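3-oxo-tetronate kinase (Haemophilus influenzae, PDB 1YZY) catalyses the ATP-dependent phosphorylation of 3-oxo-tetronate to 3-oxo-tetronate 4-phosphate in carbohydrate metabolism. Local coordinates at residues T248-G253 with A303-A308; K261-Y266 with D403-A408. All blocks are in the same frame, centred on the assembly; numbering follows the deposited sequence.

Contact 1. Residues T248-G253 with A303-A308; sequences TVVLSG and APMVYA
Val250 is bonded to the neighbouring strand through both its N and its O: the N donates to Pro304 O in an almost straight bond (173° at the hydrogen), and Val250 O receives Val306 N at 3.1 Å. Ser252 repeats the pattern, N to Val306 O and O from Ala308 N, the last at 2.6 Å the shortest of the four. This is parallel pairing of neighbouring strands, and Tyr307 CA adds a CA-H...O contact to Ser252 O at 3.1 Å. Val250 and Met305 share one face, Val250 CB lying 3.8 Å from Met305 CB. Val250 CG1, anti to the backbone N (chi1 174°), meets Met305 CG and SD. The start of 303-308 is packed just as closely, Ala303 CB lying 3.2 Å from Thr248 O. Looser is the meeting of Leu251 CD2 with Val306 CB at 4.0 Å on the other face, and the partly exposed end at Gly253, which lies beside Thr357 and Ser254, ATP-binding residues by similarity. Strand 349-353 pairs with the other edge of 248-252. Helix 257-266 packs on the face of Ser252, Met305 and Tyr307, while helix 324-345 packs on Leu251 and helix 286-295 on Val306.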
loop_
_atom_site.group_PDB
_atom_site.type_symbol
_atom_site.label_atom_id
_atom_site.label_comp_id
_atom_site.label_asym_id
_atom_site.label_seq_id
_atom_site.Cartn_x
_atom_site.Cartn_y
_atom_site.Cartn_z
ATOM N N THR A 248 -10.115 22.981 0.497
ATOM C CA THR A 248 -10.183 21.584 0.059
ATOM C C THR A 248 -10.973 21.444 -1.235
ATOM O O THR A 248 -11.862 22.256 -1.520
ATOM C CB THR A 248 -10.857 20.697 1.160
ATOM O OG1 THR A 248 -10.074 20.737 2.362
ATOM C CG2 THR A 248 -11.013 19.249 0.703
ATOM N N VAL A 249 -10.657 20.408 -2.007
ATOM C CA VAL A 249 -11.341 20.135 -3.267
ATOM C C VAL A 249 -11.490 18.626 -3.500
ATOM O O VAL A 249 -10.620 17.834 -3.125
ATOM C CB VAL A 249 -10.612 20.804 -4.480
ATOM C CG1 VAL A 249 -9.248 20.169 -4.718
ATOM C CG2 VAL A 249 -11.471 20.724 -5.731
ATOM N N VAL A 250 -12.632 18.242 -4.056
ATOM C CA VAL A 250 -12.930 16.850 -4.368
ATOM C C VAL A 250 -12.923 16.709 -5.884
ATOM O O VAL A 250 -13.631 17.439 -6.582
ATOM C CB VAL A 250 -14.340 16.428 -3.831
ATOM C CG1 VAL A 250 -14.696 15.030 -4.299
ATOM C CG2 VAL A 250 -14.379 16.488 -2.313
ATOM N N LEU A 251 -12.094 15.801 -6.389
ATOM C CA LEU A 251 -11.997 15.544 -7.825
ATOM C C LEU A 251 -12.329 14.066 -8.058
ATOM O O LEU A 251 -11.499 13.192 -7.826
ATOM C CB LEU A 251 -10.590 15.903 -8.326
ATOM C CG LEU A 251 -10.125 17.351 -8.061
ATOM C CD1 LEU A 251 -8.663 17.516 -8.357
ATOM C CD2 LEU A 251 -10.942 18.350 -8.863
ATOM N N SER A 252 -13.548 13.809 -8.527
ATOM C CA SER A 252 -14.067 12.456 -8.760
ATOM C C SER A 252 -14.154 12.041 -10.227
ATOM O O SER A 252 -14.879 12.651 -11.006
ATOM C CB SER A 252 -15.466 12.364 -8.147
ATOM O OG SER A 252 -15.823 11.032 -7.837
ATOM N N GLY A 253 -13.455 10.973 -10.594
ATOM C CA GLY A 253 -13.492 10.512 -11.971
ATOM C C GLY A 253 -13.976 9.088 -12.194
ATOM O O GLY A 253 -14.281 8.713 -13.330
ATOM N N ALA A 303 -16.244 21.111 0.846
ATOM C CA ALA A 303 -15.439 21.362 -0.343
ATOM C C ALA A 303 -16.201 21.152 -1.647
ATOM O O ALA A 303 -17.037 20.249 -1.758
ATOM C CB ALA A 303 -14.211 20.495 -0.318
ATOM N N PRO A 304 -15.945 22.011 -2.650
ATOM C CA PRO A 304 -16.626 21.888 -3.939
ATOM C C PRO A 304 -16.133 20.657 -4.707
ATOM O O PRO A 304 -14.966 20.287 -4.632
ATOM C CB PRO A 304 -16.258 23.197 -4.633
ATOM C CG PRO A 304 -14.897 23.461 -4.131
ATOM C CD PRO A 304 -15.024 23.160 -2.653
ATOM N N MET A 305 -17.023 20.033 -5.461
ATOM C CA MET A 305 -16.654 18.843 -6.204
ATOM C C MET A 305 -16.911 18.931 -7.712
ATOM O O MET A 305 -18.004 19.218 -8.214
ATOM C CB MET A 305 -17.468 17.644 -5.689
ATOM C CG MET A 305 -17.501 16.445 -6.639
ATOM S SD MET A 305 -18.338 15.002 -5.975
ATOM C CE MET A 305 -20.071 15.469 -6.087
ATOM N N VAL A 306 -15.823 18.660 -8.430
ATOM C CA VAL A 306 -15.716 18.563 -9.879
ATOM C C VAL A 306 -15.658 17.065 -10.167
ATOM O O VAL A 306 -14.715 16.392 -9.745
ATOM C CB VAL A 306 -14.478 19.232 -10.489
ATOM C CG1 VAL A 306 -14.599 19.230 -11.994
ATOM C CG2 VAL A 306 -14.326 20.644 -9.980
ATOM N N TYR A 307 -16.637 16.544 -10.896
ATOM C CA TYR A 307 -16.675 15.112 -11.154
ATOM C C TYR A 307 -16.988 14.648 -12.566
ATOM O O TYR A 307 -17.776 15.263 -13.279
ATOM C CB TYR A 307 -17.670 14.449 -10.194
ATOM C CG TYR A 307 -19.111 14.881 -10.387
ATOM C CD1 TYR A 307 -20.026 14.053 -11.040
ATOM C CD2 TYR A 307 -19.557 16.127 -9.929
ATOM C CE1 TYR A 307 -21.338 14.456 -11.237
ATOM C CE2 TYR A 307 -20.863 16.535 -10.117
ATOM C CZ TYR A 307 -21.749 15.698 -10.774
ATOM O OH TYR A 307 -23.041 16.116 -10.991
ATOM N N ALA A 308 -16.380 13.531 -12.943
ATOM C CA ALA A 308 -16.602 12.910 -14.242
ATOM C C ALA A 308 -17.512 11.697 -14.014
ATOM O O ALA A 308 -18.123 11.174 -14.945
ATOM C CB ALA A 308 -15.273 12.475 -14.853
#

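Contact 2. Residues K261-Y266 with D403-A408; sequences KQVEKY and DFFEYA
Asp403 stands just before helix 404-410 and meets helix 257-266 through its CB, 4.0 Å from Lys265 NZ. Its carboxylate is engaged elsewhere, OD2 forming a salt bridge with Lys401.

At Phe404 the contact is made by CB, which lies 3.0 Å from Gln262 NE2. The amide and the ring are inclined by 38°, and the ring itself leads off toward Ile351 and Ile376. The Gln262 amide is held at both ends by residues leading into helix 404-410: NE2 donates to Lys401 O, and OE1 accepts from Lys395 NZ at the end of strand 391-395. These bonds fix which way round the buried amide lies, close to Gly397, which is inferred from relatives to bind ATP.

Phe405 buries more surface here than any other residue of the two segments. Its ring presents an edge to the first helix, where Gln262 O lies 3.4 Å from Phe405 CD2 and Val263 CG2 4.0 Å from Phe405 CE2. Phe405 CB sits over one face of the Tyr266 ring, 3.6 Å from the centroid and 17° off the normal, a CH-pi contact. The two rings are oblique, their planes at 56°. Here two helices of the nucleotide-binding C-terminal domain both pack on strand 248-252, and the axes of segments 261-266 and 404-408 come within 9.2 Å. Phe405 reaches Val250 and Ser252, and Ile351 of the next strand, while Tyr266 reaches Val250, and Met305 of strand 305-307.

Glu406 carries the contact to its partly exposed side. Its CB lies near Tyr266 CE1, while Glu406 OE2 forms a salt bridge of 3.5 Å with Lys265 NZ, the two side chains crossing obliquely. Lys269 makes a second, long and weak ion pair with the same oxygen.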
loop_
_atom_site.group_PDB
_atom_site.type_symbol
_atom_site.label_atom_id
_atom_site.label_comp_id
_atom_site.label_asym_id
_atom_site.label_seq_id
_atom_site.Cartn_x
_atom_site.Cartn_y
_atom_site.Cartn_z
ATOM N N LYS A 261 -22.572 6.238 -6.188
ATOM C CA LYS A 261 -23.428 6.442 -5.030
ATOM C C LYS A 261 -22.841 7.503 -4.108
ATOM O O LYS A 261 -23.583 8.285 -3.514
ATOM C CB LYS A 261 -23.624 5.126 -4.269
ATOM C CG LYS A 261 -24.433 4.089 -5.037
ATOM C CD LYS A 261 -24.613 2.800 -4.242
ATOM C CE LYS A 261 -23.270 2.146 -3.944
ATOM N NZ LYS A 261 -23.405 0.886 -3.169
ATOM N N GLN A 262 -21.516 7.504 -3.968
ATOM C CA GLN A 262 -20.823 8.472 -3.115
ATOM C C GLN A 262 -20.968 9.891 -3.676
ATOM O O GLN A 262 -20.954 10.870 -2.926
ATOM C CB GLN A 262 -19.337 8.102 -2.973
ATOM C CG GLN A 262 -19.083 6.793 -2.228
ATOM C CD GLN A 262 -17.638 6.329 -2.326
ATOM O OE1 GLN A 262 -17.067 6.277 -3.408
ATOM N NE2 GLN A 262 -17.040 6.004 -1.193
ATOM N N VAL A 263 -21.053 9.989 -5.001
ATOM C CA VAL A 263 -21.218 11.268 -5.694
ATOM C C VAL A 263 -22.676 11.711 -5.563
ATOM O O VAL A 263 -22.966 12.873 -5.292
ATOM C CB VAL A 263 -20.849 11.142 -7.207
ATOM C CG1 VAL A 263 -21.294 12.376 -7.977
ATOM C CG2 VAL A 263 -19.344 10.937 -7.376
ATOM N N GLU A 264 -23.578 10.762 -5.775
ATOM C CA GLU A 264 -25.010 10.991 -5.691
ATOM C C GLU A 264 -25.422 11.432 -4.279
ATOM O O GLU A 264 -26.434 12.120 -4.101
ATOM C CB GLU A 264 -25.737 9.700 -6.074
ATOM C CG GLU A 264 -26.919 9.880 -7.009
ATOM C CD GLU A 264 -28.194 10.267 -6.283
ATOM O OE1 GLU A 264 -28.910 9.352 -5.819
ATOM O OE2 GLU A 264 -28.487 11.479 -6.182
ATOM N N LYS A 265 -24.643 11.028 -3.283
ATOM C CA LYS A 265 -24.930 11.367 -1.893
ATOM C C LYS A 265 -24.268 12.689 -1.489
ATOM O O LYS A 265 -24.784 13.419 -0.629
ATOM C CB LYS A 265 -24.461 10.224 -0.980
ATOM C CG LYS A 265 -25.378 9.914 0.206
ATOM C CD LYS A 265 -24.986 10.684 1.461
ATOM C CE LYS A 265 -25.777 10.195 2.672
ATOM N NZ LYS A 265 -25.277 10.776 3.954
ATOM N N TYR A 266 -23.138 12.996 -2.120
ATOM C CA TYR A 266 -22.396 14.213 -1.826
ATOM C C TYR A 266 -22.895 15.466 -2.561
ATOM O O TYR A 266 -22.838 16.565 -2.018
ATOM C CB TYR A 266 -20.907 14.001 -2.104
ATOM C CG TYR A 266 -20.030 15.115 -1.576
ATOM C CD1 TYR A 266 -20.035 15.442 -0.221
ATOM C CD2 TYR A 266 -19.201 15.850 -2.431
ATOM C CE1 TYR A 266 -19.244 16.468 0.269
ATOM C CE2 TYR A 266 -18.403 16.883 -1.947
ATOM C CZ TYR A 266 -18.435 17.181 -0.599
ATOM O OH TYR A 266 -17.663 18.188 -0.105
ATOM N N ASP A 403 -21.251 7.677 2.394
ATOM C CA ASP A 403 -20.958 9.042 2.811
ATOM C C ASP A 403 -19.465 9.379 2.850
ATOM O O ASP A 403 -19.050 10.260 3.605
ATOM C CB ASP A 403 -21.594 9.307 4.182
ATOM C CG ASP A 403 -20.892 8.569 5.322
ATOM O OD1 ASP A 403 -20.945 9.084 6.460
ATOM O OD2 ASP A 403 -20.288 7.495 5.095
ATOM N N PHE A 404 -18.669 8.708 2.024
ATOM C CA PHE A 404 -17.233 8.944 2.010
ATOM C C PHE A 404 -16.751 10.391 1.857
ATOM O O PHE A 404 -15.933 10.857 2.655
ATOM C CB PHE A 404 -16.543 8.075 0.959
ATOM C CG PHE A 404 -15.082 8.382 0.805
ATOM C CD1 PHE A 404 -14.172 8.016 1.795
ATOM C CD2 PHE A 404 -14.623 9.120 -0.285
ATOM C CE1 PHE A 404 -12.829 8.388 1.707
ATOM C CE2 PHE A 404 -13.281 9.497 -0.380
ATOM C CZ PHE A 404 -12.383 9.130 0.620
ATOM N N PHE A 405 -17.210 11.095 0.825
ATOM C CA PHE A 405 -16.737 12.468 0.619
ATOM C C PHE A 405 -16.876 13.417 1.791
ATOM O O PHE A 405 -15.892 14.053 2.175
ATOM C CB PHE A 405 -17.314 13.079 -0.653
ATOM C CG PHE A 405 -16.847 12.397 -1.899
ATOM C CD1 PHE A 405 -15.497 12.116 -2.080
ATOM C CD2 PHE A 405 -17.755 11.983 -2.861
ATOM C CE1 PHE A 405 -15.058 11.428 -3.198
ATOM C CE2 PHE A 405 -17.329 11.296 -3.984
ATOM C CZ PHE A 405 -15.974 11.015 -4.153
ATOM N N GLU A 406 -18.076 13.514 2.363
ATOM C CA GLU A 406 -18.275 14.399 3.513
ATOM C C GLU A 406 -17.572 13.870 4.764
ATOM O O GLU A 406 -17.025 14.652 5.551
ATOM C CB GLU A 406 -19.763 14.650 3.785
ATOM C CG GLU A 406 -20.590 13.434 4.141
ATOM C CD GLU A 406 -21.995 13.814 4.594
ATOM O OE1 GLU A 406 -22.129 14.487 5.645
ATOM O OE2 GLU A 406 -22.967 13.451 3.891
ATOM N N TYR A 407 -17.566 12.547 4.927
ATOM C CA TYR A 407 -16.914 11.917 6.077
ATOM C C TYR A 407 -15.418 12.227 6.126
ATOM O O TYR A 407 -14.885 12.566 7.188
ATOM C CB TYR A 407 -17.118 10.399 6.079
ATOM C CG TYR A 407 -16.540 9.745 7.309
ATOM C CD1 TYR A 407 -16.998 10.095 8.581
ATOM C CD2 TYR A 407 -15.489 8.836 7.214
ATOM C CE1 TYR A 407 -16.421 9.564 9.727
ATOM C CE2 TYR A 407 -14.901 8.292 8.360
ATOM C CZ TYR A 407 -15.372 8.664 9.616
ATOM O OH TYR A 407 -14.790 8.160 10.760
ATOM N N ALA A 408 -14.744 12.050 4.991
ATOM C CA ALA A 408 -13.320 12.329 4.882
ATOM C C ALA A 408 -13.002 13.721 5.433
ATOM O O ALA A 408 -11.950 13.940 6.037
ATOM C CB ALA A 408 -12.893 12.235 3.432
#

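In the fold
From the N terminus the chain runs through strands 3-6 to 216-219 and helix 221-232 before entering strand 248-252 and helix 257-266, so contacts 1 and 2 begin on successive elements. Contact 1 closes first, when the chain returns through helices 277-282 and 286-295 to strand 305-307. Contact 2 closes much later, near the C terminus, after strand 349-353 and the strands up to 391-395. The two loops therefore cross, neither nested in the other. Their centres are 11 Å apart and they touch: Tyr266 OH is 2.7 Å from Ala303 O, a probable hydrogen bond, and Val263 packs on Ser252 and Tyr307. Together they tie the paired strands 248-252 and 305-307 to helices 257-266 and 404-410.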